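PDB 5V3T: globin, which binds heme, with cyanide also bound in this crystal structure, and as a group II truncated hemoglobin probably binds or transports oxygen. Local coordinates for residues Glu19-Thr24 with Ser92-Ala97. Numbering follows the deposited sequence.
Sequences EILVDT and SCMEQA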
loop_
_atom_site.group_PDB
_atom_site.type_symbol
_atom_site.label_atom_id
_atom_site.label_comp_id
_atom_site.label_asym_id
_atom_site.label_seq_id
_atom_site.Cartn_x
_atom_site.Cartn_y
_atom_site.Cartn_z
ATOM N N GLU A 19 -18.312 8.484 8.353
ATOM C CA GLU A 19 -18.974 7.825 7.219
ATOM C C GLU A 19 -19.050 8.794 6.041
ATOM O O GLU A 19 -18.600 8.496 4.934
ATOM C CB GLU A 19 -20.384 7.350 7.594
ATOM C CG GLU A 19 -20.416 6.172 8.548
ATOM C CD GLU A 19 -20.011 4.853 7.904
ATOM O OE1 GLU A 19 -20.376 4.624 6.727
ATOM O OE2 GLU A 19 -19.326 4.052 8.581
ATOM N N ILE A 20 -19.599 9.975 6.298
ATOM C CA ILE A 20 -19.823 10.956 5.246
ATOM C C ILE A 20 -18.526 11.566 4.729
ATOM O O ILE A 20 -18.381 11.792 3.523
ATOM C CB ILE A 20 -20.736 12.094 5.745
ATOM C CG1 ILE A 20 -22.082 11.525 6.189
ATOM C CG2 ILE A 20 -20.935 13.139 4.665
ATOM C CD1 ILE A 20 -22.968 12.541 6.882
ATOM N N LEU A 21 -17.581 11.816 5.633
ATOM C CA LEU A 21 -16.305 12.413 5.245
ATOM C C LEU A 21 -15.572 11.495 4.285
ATOM O O LEU A 21 -15.117 11.927 3.224
ATOM C CB LEU A 21 -15.445 12.724 6.481
ATOM C CG LEU A 21 -14.037 13.296 6.267
ATOM C CD1 LEU A 21 -14.090 14.690 5.660
ATOM C CD2 LEU A 21 -13.285 13.332 7.589
ATOM N N VAL A 22 -15.500 10.214 4.636
ATOM C CA VAL A 22 -14.722 9.264 3.854
ATOM C C VAL A 22 -15.403 8.943 2.524
ATOM O O VAL A 22 -14.738 8.876 1.484
ATOM C CB VAL A 22 -14.473 7.977 4.665
ATOM C CG1 VAL A 22 -13.834 6.880 3.801
ATOM C CG2 VAL A 22 -13.586 8.306 5.849
ATOM N N ASP A 23 -16.725 8.799 2.542
ATOM C CA ASP A 23 -17.457 8.581 1.295
ATOM C C ASP A 23 -17.254 9.781 0.369
ATOM O O ASP A 23 -17.019 9.624 -0.834
ATOM C CB ASP A 23 -18.939 8.336 1.570
ATOM C CG ASP A 23 -19.202 6.945 2.127
ATOM O OD1 ASP A 23 -18.306 6.081 2.029
ATOM O OD2 ASP A 23 -20.298 6.712 2.674
ATOM N N THR A 24 -17.326 10.983 0.938
ATOM C CA THR A 24 -17.100 12.209 0.172
ATOM C C THR A 24 -15.646 12.283 -0.307
ATOM O O THR A 24 -15.383 12.605 -1.470
ATOM C CB THR A 24 -17.440 13.458 1.003
ATOM O OG1 THR A 24 -18.825 13.405 1.361
ATOM C CG2 THR A 24 -17.158 14.744 0.226
ATOM N N SER A 92 -5.436 17.657 -0.672
ATOM C CA SER A 92 -6.392 18.542 -1.344
ATOM C C SER A 92 -7.805 17.960 -1.374
ATOM O O SER A 92 -8.787 18.667 -1.106
ATOM C CB SER A 92 -5.938 18.835 -2.774
ATOM O OG SER A 92 -6.949 19.564 -3.452
ATOM N N CYS A 93 -7.911 16.676 -1.696
ATOM C CA CYS A 93 -9.207 16.014 -1.703
ATOM C C CYS A 93 -9.787 15.974 -0.300
ATOM O O CYS A 93 -10.996 16.148 -0.123
ATOM C CB CYS A 93 -9.105 14.590 -2.251
ATOM S SG CYS A 93 -8.759 14.523 -4.029
ATOM N N MET A 94 -8.932 15.746 0.696
ATOM C CA MET A 94 -9.419 15.678 2.078
ATOM C C MET A 94 -9.917 17.038 2.552
ATOM O O MET A 94 -10.919 17.121 3.274
ATOM C CB MET A 94 -8.330 15.157 3.024
ATOM C CG MET A 94 -8.808 14.998 4.492
ATOM S SD MET A 94 -10.255 13.933 4.664
ATOM C CE MET A 94 -9.541 12.310 4.463
ATOM N N GLU A 95 -9.204 18.097 2.170
ATOM C CA GLU A 95 -9.626 19.463 2.465
ATOM C C GLU A 95 -11.034 19.743 1.929
ATOM O O GLU A 95 -11.886 20.315 2.627
ATOM C CB GLU A 95 -8.637 20.466 1.874
ATOM C CG GLU A 95 -7.870 21.255 2.911
ATOM C CD GLU A 95 -6.897 22.252 2.301
ATOM O OE1 GLU A 95 -6.605 22.143 1.089
ATOM O OE2 GLU A 95 -6.433 23.151 3.036
ATOM N N GLN A 96 -11.268 19.337 0.684
ATOM C CA GLN A 96 -12.557 19.555 0.030
ATOM C C GLN A 96 -13.650 18.703 0.678
ATOM O O GLN A 96 -14.785 19.154 0.826
ATOM C CB GLN A 96 -12.461 19.244 -1.457
ATOM C CG GLN A 96 -11.464 20.120 -2.191
ATOM C CD GLN A 96 -11.261 19.676 -3.622
ATOM O OE1 GLN A 96 -10.235 19.093 -3.968
ATOM N NE2 GLN A 96 -12.245 19.947 -4.461
ATOM N N ALA A 97 -13.307 17.471 1.053
ATOM C CA ALA A 97 -14.241 16.608 1.772
ATOM C C ALA A 97 -14.620 17.230 3.124
ATOM O O ALA A 97 -15.778 17.188 3.532
ATOM C CB ALA A 97 -13.645 15.217 1.973
#
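In the helical sandwich of the truncated-globin fold, helix 14-31 packs on helix 84-101 through Leu21, Thr24, Met94 and Ala97; by the usual globin lettering these helices would be B and G. The two segments run closer to antiparallel than parallel, their axes crossing at 135° and approaching to 9.2 Å. Ala97 sits where the backbones come nearest, its methyl pointing at helix 14-31, with Ala97 CB 3.8 Å from Leu21 O. Leu21 has CG anti to the backbone N (chi1 177°), and with chi2 at 66° this places Leu21 CD1 3.6 Å from Ala97 C. Leu21 CD1 also meets Met94 SD at 4.0 Å, the two side chains crossing at about a right angle. From Thr24, CG2 comes to 3.8 Å from Ala97 CA. Its hydroxyl instead turns back to its own helix, where Thr24 OG1 donates to Ile20 O at 2.7 Å; Thr24 N reaches that oxygen from the opposite face of the carbonyl plane. Met94 also touches Phe25 and Leu115, tying helix 105-122 into the same packing, and its side chain is about 7 Å from the bound heme. No hydrogen bond joins the two segments: methyl and thioether contacts hold them, while the hydroxyl bond within helix 14-31 is consistent with holding Thr24 in the rotamer that turns CG2 to Ala97.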